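Local coordinates for protein O-methyltransferase, putative (Bacillus cereus, PDB 3DUW) that probably transfers methyl groups from S-adenosylmethionine to hydroxyl groups of acceptor substrates, and is held here with the product S-adenosylhomocysteine, at residues L37-S43 against L68-S72; L63-T67 against F138-D142. Residue numbers count along the deposited sequence, not the author numbering.

Overall arrangement
From the N terminus, the chain leaves helix 23-34 and runs through loop 37-43, then helix 44-57, into strand 61-65, the first strand of interaction 2. The turn that follows, 68-72, comes back against 37-43 and closes interaction 1, a loop built mostly of that helix and strand. Interaction 2 closes much later, when strand 136-139 pairs beside 61-65 in the middle of the sheet. Their segments alternate along the chain, so the two contacts cross rather than nest. They meet where Ser72 OG lies 2.5 Å from Glu64 OE2, a probable hydrogen bond, and where Val42 packs on Phe138. Both line the cofactor pocket, tying the loop before helix 44-57 to the sheet.

Interaction 1 of 2, residues L37-S43 against L68-S72; sequences LPAHDVS and LGGYS. With SAH (S-adenosyl-L-homocysteine), chain C.
A water held by four partners bridges the two segments, alongside the amino-acid end of SAH: it donates to Asp41 OD2 (2.7 Å) and to SAH OXT (2.7 Å) and accepts from Gly69 N (2.8 Å) and Tyr71 N (3.0 Å). Segment 37-43 is irregular but largely extended, broken at Ala39 by an inverse gamma turn. Segment 68-72 turns through Leu68 (phi/psi 56/-109) and Gly70 (84/13), the N-cap of helix 71-77. The backbones come nearest at Asp41 with Tyr71 (CA to CA 6.2 Å) and Val42 with Ser72 (6.1 Å). Leu68, chi1 t and chi2 p, reaches up into the bend of the loop, its CD2 3.7 Å from Pro38 O and 3.6 Å from Asp41 N; Leu37 CD1 lies 4.1 Å from Gly69 CA, where a side chain would be tight. Tyr71, chi1 t, brings CE2 to 3.1 Å from Val42 O and CD2 to 3.8 Å from Val42 CG2. Between the segments sits the amino-acid end of SAH: Val42 N donates to SAH O (3.0 Å), an atom crowded in the model, and SAH N donates to Ser72 OG (3.0 Å), which also bonds Glu64. A glycine-bearing turn between first strand and helix is the cofactor-binding loop of class I methyltransferases. Around the contact, Leu37 packs on His95 and Ile98 of helix 93-105, Tyr71 on Leu25 and Leu29 of helix 23-34, while Val42 and Ser72 rest on Phe138 of strand 136-139.

Interaction 2 of 2, residues L63-T67 against F138-D142; sequences LEIGT and FIDAD. With SAH (S-adenosyl-L-homocysteine), chain C.
Phe138 continues a parallel pairing that begins earlier in strands 61-65 and 136-139. Its N donates to Leu63 O (2.9 Å) and its O accepts from Ile65 N (2.9 Å), so it bridges with Glu64, CA to CA 4.7 Å. Both side chains, chi1 t, project from the same face of the sheet, and Glu64 OE2 meets the ring edge at 3.4 Å from Phe138 CD2; that carboxylate also bonds Ser72 of helix 71-77. Ile139 pairs with Ile65 (CA to CA 5.0 Å) on the opposite face. Both are m,t rotamers, with Ile65 CD1 4.4 Å from Ile139 CG1, and there they touch Tyr149 of helix 146-155. These neighbouring strands, 61-65 and 136-139, are the first and fourth of the Rossmann-like methyltransferase sheet, and the cofactor lies across their C-terminal ends. Asp140 (phi/psi -150/51) leaves the strand: its N still donates to Ile65 O (2.8 Å), and its OD2 accepts a very short 2.3 Å bond from SAH N, while OD1 forms a salt bridge with Lys143. SAH N also donates to Gly66 O (3.2 Å). Ala141 comes close to Gly66, CA to CA 4.0 Å, and its CB packs 3.8 Å from Ile65 CG2. At Gly66 (108/94) a CB would clash with Asp140 O and Ala141 CA. Asp142, beyond the pairing, brings OD1 to 3.3 Å from SAH N7 of the adenine and bonds Tyr149 through the same oxygen.

Interaction 1 of 2, residues L37-S43 against L68-S72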
loop_
_atom_site.group_PDB
_atom_site.type_symbol
_atom_site.label_atom_id
_atom_site.label_comp_id
_atom_site.label_asym_id
_atom_site.label_seq_id
_atom_site.Cartn_x
_atom_site.Cartn_y
_atom_site.Cartn_z
ATOM N N LEU A 37 -9.140 21.024 16.336
ATOM C CA LEU A 37 -9.623 20.111 15.309
ATOM C C LEU A 37 -9.399 18.705 15.857
ATOM O O LEU A 37 -8.463 18.473 16.621
ATOM C CB LEU A 37 -8.831 20.266 14.005
ATOM C CG LEU A 37 -8.695 21.643 13.348
ATOM C CD1 LEU A 37 -8.201 21.459 11.912
ATOM C CD2 LEU A 37 -10.029 22.368 13.354
ATOM N N PRO A 38 -10.262 17.747 15.486
ATOM C CA PRO A 38 -10.084 16.379 15.982
ATOM C C PRO A 38 -8.780 15.809 15.425
ATOM O O PRO A 38 -8.356 16.188 14.333
ATOM C CB PRO A 38 -11.304 15.649 15.426
ATOM C CG PRO A 38 -12.331 16.735 15.276
ATOM C CD PRO A 38 -11.512 17.876 14.722
ATOM N N ALA A 39 -8.145 14.910 16.172
ATOM C CA ALA A 39 -6.901 14.294 15.727
ATOM C C ALA A 39 -7.232 13.163 14.756
ATOM O O ALA A 39 -6.934 11.994 15.019
ATOM C CB ALA A 39 -6.129 13.750 16.925
ATOM N N HIS A 40 -7.853 13.517 13.635
ATOM C CA HIS A 40 -8.237 12.530 12.635
ATOM C C HIS A 40 -7.361 12.558 11.389
ATOM O O HIS A 40 -7.702 11.929 10.382
ATOM C CB HIS A 40 -9.703 12.713 12.224
ATOM C CG HIS A 40 -10.680 12.514 13.341
ATOM N ND1 HIS A 40 -10.390 11.774 14.468
ATOM C CD2 HIS A 40 -11.957 12.940 13.490
ATOM C CE1 HIS A 40 -11.444 11.756 15.263
ATOM N NE2 HIS A 40 -12.409 12.455 14.693
ATOM N N ASP A 41 -6.241 13.276 11.450
ATOM C CA ASP A 41 -5.333 13.335 10.303
ATOM C C ASP A 41 -4.731 11.949 10.086
ATOM O O ASP A 41 -4.626 11.158 11.023
ATOM C CB ASP A 41 -4.153 14.292 10.547
ATOM C CG ASP A 41 -4.519 15.505 11.381
ATOM O OD1 ASP A 41 -4.811 15.333 12.583
ATOM O OD2 ASP A 41 -4.496 16.632 10.840
ATOM N N VAL A 42 -4.337 11.642 8.857
ATOM C CA VAL A 42 -3.677 10.361 8.636
ATOM C C VAL A 42 -2.384 10.437 9.448
ATOM O O VAL A 42 -1.890 11.528 9.753
ATOM C CB VAL A 42 -3.300 10.128 7.148
ATOM C CG1 VAL A 42 -4.554 9.928 6.320
ATOM C CG2 VAL A 42 -2.463 11.289 6.616
ATOM N N SER A 43 -1.848 9.283 9.821
ATOM C CA SER A 43 -0.600 9.241 10.572
ATOM C C SER A 43 0.527 9.607 9.610
ATOM O O SER A 43 0.338 9.613 8.390
ATOM C CB SER A 43 -0.353 7.834 11.110
ATOM O OG SER A 43 -0.056 6.952 10.041
ATOM N N LEU A 68 -9.972 18.334 6.573
ATOM C CA LEU A 68 -9.591 18.620 7.966
ATOM C C LEU A 68 -8.649 19.832 7.992
ATOM O O LEU A 68 -9.058 20.961 7.726
ATOM C CB LEU A 68 -8.872 17.445 8.612
ATOM C CG LEU A 68 -8.849 17.397 10.133
ATOM C CD1 LEU A 68 -10.251 17.604 10.691
ATOM C CD2 LEU A 68 -8.294 16.067 10.603
ATOM N N GLY A 69 -7.382 19.601 8.288
ATOM C CA GLY A 69 -6.441 20.694 8.339
ATOM C C GLY A 69 -5.448 20.675 7.181
ATOM O O GLY A 69 -4.508 21.459 7.140
ATOM N N GLY A 70 -5.654 19.766 6.232
ATOM C CA GLY A 70 -4.785 19.672 5.069
ATOM C C GLY A 70 -3.514 18.852 5.264
ATOM O O GLY A 70 -2.602 18.910 4.433
ATOM N N TYR A 71 -3.441 18.089 6.352
ATOM C CA TYR A 71 -2.265 17.261 6.597
ATOM C C TYR A 71 -2.086 16.225 5.477
ATOM O O TYR A 71 -1.030 16.166 4.852
ATOM C CB TYR A 71 -2.379 16.574 7.961
ATOM C CG TYR A 71 -1.135 15.818 8.369
ATOM C CD1 TYR A 71 -0.004 16.487 8.841
ATOM C CD2 TYR A 71 -1.084 14.430 8.269
ATOM C CE1 TYR A 71 1.145 15.787 9.206
ATOM C CE2 TYR A 71 0.056 13.723 8.627
ATOM C CZ TYR A 71 1.165 14.404 9.093
ATOM O OH TYR A 71 2.294 13.691 9.426
ATOM N N SER A 72 -3.109 15.419 5.209
ATOM C CA SER A 72 -3.001 14.433 4.135
ATOM C C SER A 72 -2.822 15.141 2.798
ATOM O O SER A 72 -2.105 14.663 1.922
ATOM C CB SER A 72 -4.258 13.568 4.060
ATOM O OG SER A 72 -5.413 14.378 3.903
HETATM N N SAH C . -7.839 13.221 5.327
HETATM C CA SAH C . -7.545 14.333 6.306
HETATM C CB SAH C . -8.510 14.299 7.444
HETATM C CG SAH C . -9.978 14.470 7.131
HETATM S SD SAH C . -10.959 14.081 8.644
HETATM C C SAH C . -6.108 14.095 6.879
HETATM O O SAH C . -5.497 13.077 6.541
HETATM O OXT SAH C . -5.649 14.993 7.672
HETATM C "C5'" SAH C . -12.555 14.009 7.937
HETATM C "C4'" SAH C . -13.016 15.439 7.372
HETATM O "O4'" SAH C . -14.303 15.127 6.843
HETATM C "C3'" SAH C . -13.299 16.520 8.405
HETATM O "O3'" SAH C . -12.499 17.687 8.193
HETATM C "C2'" SAH C . -14.852 16.762 8.234
HETATM O "O2'" SAH C . -15.245 18.090 8.547
HETATM C "C1'" SAH C . -15.072 16.367 6.788
HETATM N N9 SAH C . -16.329 16.087 6.413
HETATM C C8 SAH C . -17.381 15.446 7.046
HETATM N N7 SAH C . -18.472 15.359 6.353
HETATM C C5 SAH C . -18.157 15.992 5.125
HETATM C C6 SAH C . -18.952 16.215 3.942
HETATM N N6 SAH C . -20.226 15.821 3.813
HETATM N N1 SAH C . -18.306 16.872 2.925
HETATM C C2 SAH C . -17.010 17.292 3.011
HETATM N N3 SAH C . -16.218 17.100 4.124
HETATM C C4 SAH C . -16.856 16.445 5.140
HETATM O O HOH W 1 -5.506 17.591 8.510
#

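Interaction 2 of 2, residues L63-T67 against F138-D142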
loop_
_atom_site.group_PDB
_atom_site.type_symbol
_atom_site.label_atom_id
_atom_site.label_comp_id
_atom_site.label_asym_id
_atom_site.label_seq_id
_atom_site.Cartn_x
_atom_site.Cartn_y
_atom_site.Cartn_z
ATOM N N LEU A 63 -8.020 14.076 -6.401
ATOM C CA LEU A 63 -9.263 14.489 -5.767
ATOM C C LEU A 63 -9.267 13.906 -4.360
ATOM O O LEU A 63 -9.096 12.699 -4.188
ATOM C CB LEU A 63 -10.481 13.959 -6.533
ATOM C CG LEU A 63 -11.835 14.130 -5.832
ATOM C CD1 LEU A 63 -12.157 15.612 -5.680
ATOM C CD2 LEU A 63 -12.926 13.434 -6.636
ATOM N N GLU A 64 -9.428 14.768 -3.364
ATOM C CA GLU A 64 -9.481 14.331 -1.975
ATOM C C GLU A 64 -10.817 14.741 -1.381
ATOM O O GLU A 64 -11.282 15.862 -1.597
ATOM C CB GLU A 64 -8.356 14.966 -1.157
ATOM C CG GLU A 64 -8.452 14.682 0.333
ATOM C CD GLU A 64 -7.297 15.277 1.093
ATOM O OE1 GLU A 64 -7.211 16.523 1.163
ATOM O OE2 GLU A 64 -6.466 14.499 1.610
ATOM N N ILE A 65 -11.447 13.823 -0.654
ATOM C CA ILE A 65 -12.720 14.103 -0.008
ATOM C C ILE A 65 -12.465 14.014 1.496
ATOM O O ILE A 65 -12.238 12.931 2.036
ATOM C CB ILE A 65 -13.805 13.084 -0.431
ATOM C CG1 ILE A 65 -13.869 12.998 -1.962
ATOM C CG2 ILE A 65 -15.154 13.508 0.128
ATOM C CD1 ILE A 65 -14.890 11.998 -2.495
ATOM N N GLY A 66 -12.482 15.171 2.157
ATOM C CA GLY A 66 -12.226 15.239 3.589
ATOM C C GLY A 66 -10.853 15.866 3.811
ATOM O O GLY A 66 -9.844 15.160 3.842
ATOM N N THR A 67 -10.816 17.187 4.012
ATOM C CA THR A 67 -9.555 17.917 4.181
ATOM C C THR A 67 -9.051 18.120 5.623
ATOM O O THR A 67 -7.829 18.096 5.847
ATOM C CB THR A 67 -9.664 19.337 3.555
ATOM O OG1 THR A 67 -10.391 19.274 2.316
ATOM C CG2 THR A 67 -8.273 19.905 3.325
ATOM N N PHE A 138 -8.714 10.110 -3.021
ATOM C CA PHE A 138 -8.601 9.727 -1.617
ATOM C C PHE A 138 -9.913 10.052 -0.918
ATOM O O PHE A 138 -10.291 11.219 -0.807
ATOM C CB PHE A 138 -7.436 10.486 -0.962
ATOM C CG PHE A 138 -7.193 10.122 0.483
ATOM C CD1 PHE A 138 -7.197 8.792 0.894
ATOM C CD2 PHE A 138 -6.929 11.110 1.427
ATOM C CE1 PHE A 138 -6.940 8.454 2.228
ATOM C CE2 PHE A 138 -6.672 10.780 2.757
ATOM C CZ PHE A 138 -6.677 9.449 3.157
ATOM N N ILE A 139 -10.612 9.013 -0.475
ATOM C CA ILE A 139 -11.891 9.172 0.208
ATOM C C ILE A 139 -11.636 9.086 1.706
ATOM O O ILE A 139 -11.344 8.011 2.238
ATOM C CB ILE A 139 -12.882 8.082 -0.237
ATOM C CG1 ILE A 139 -13.014 8.106 -1.763
ATOM C CG2 ILE A 139 -14.234 8.314 0.415
ATOM C CD1 ILE A 139 -13.919 7.031 -2.334
ATOM N N ASP A 140 -11.754 10.226 2.381
ATOM C CA ASP A 140 -11.470 10.294 3.809
ATOM C C ASP A 140 -12.308 11.350 4.529
ATOM O O ASP A 140 -11.774 12.175 5.272
ATOM C CB ASP A 140 -9.976 10.589 3.991
ATOM C CG ASP A 140 -9.497 10.378 5.408
ATOM O OD1 ASP A 140 -10.057 9.517 6.112
ATOM O OD2 ASP A 140 -8.535 11.063 5.812
ATOM N N ALA A 141 -13.619 11.308 4.319
ATOM C CA ALA A 141 -14.520 12.264 4.951
ATOM C C ALA A 141 -15.486 11.536 5.883
ATOM O O ALA A 141 -15.058 10.796 6.770
ATOM C CB ALA A 141 -15.282 13.039 3.877
ATOM N N ASP A 142 -16.786 11.766 5.703
ATOM C CA ASP A 142 -17.790 11.093 6.519
ATOM C C ASP A 142 -18.026 9.745 5.852
ATOM O O ASP A 142 -18.583 9.665 4.762
ATOM C CB ASP A 142 -19.079 11.927 6.601
ATOM C CG ASP A 142 -19.599 12.361 5.243
ATOM O OD1 ASP A 142 -18.792 12.752 4.370
ATOM O OD2 ASP A 142 -20.836 12.335 5.057
HETATM N N SAH C . -7.839 13.221 5.327
HETATM C CA SAH C . -7.545 14.333 6.306
HETATM C CB SAH C . -8.510 14.299 7.444
HETATM C CG SAH C . -9.978 14.470 7.131
HETATM S SD SAH C . -10.959 14.081 8.644
HETATM C C SAH C . -6.108 14.095 6.879
HETATM O O SAH C . -5.497 13.077 6.541
HETATM O OXT SAH C . -5.649 14.993 7.672
HETATM C "C5'" SAH C . -12.555 14.009 7.937
HETATM C "C4'" SAH C . -13.016 15.439 7.372
HETATM O "O4'" SAH C . -14.303 15.127 6.843
HETATM C "C3'" SAH C . -13.299 16.520 8.405
HETATM O "O3'" SAH C . -12.499 17.687 8.193
HETATM C "C2'" SAH C . -14.852 16.762 8.234
HETATM O "O2'" SAH C . -15.245 18.090 8.547
HETATM C "C1'" SAH C . -15.072 16.367 6.788
HETATM N N9 SAH C . -16.329 16.087 6.413
HETATM C C8 SAH C . -17.381 15.446 7.046
HETATM N N7 SAH C . -18.472 15.359 6.353
HETATM C C5 SAH C . -18.157 15.992 5.125
HETATM C C6 SAH C . -18.952 16.215 3.942
HETATM N N6 SAH C . -20.226 15.821 3.813
HETATM N N1 SAH C . -18.306 16.872 2.925
HETATM C C2 SAH C . -17.010 17.292 3.011
HETATM N N3 SAH C . -16.218 17.100 4.124
HETATM C C4 SAH C . -16.856 16.445 5.140
#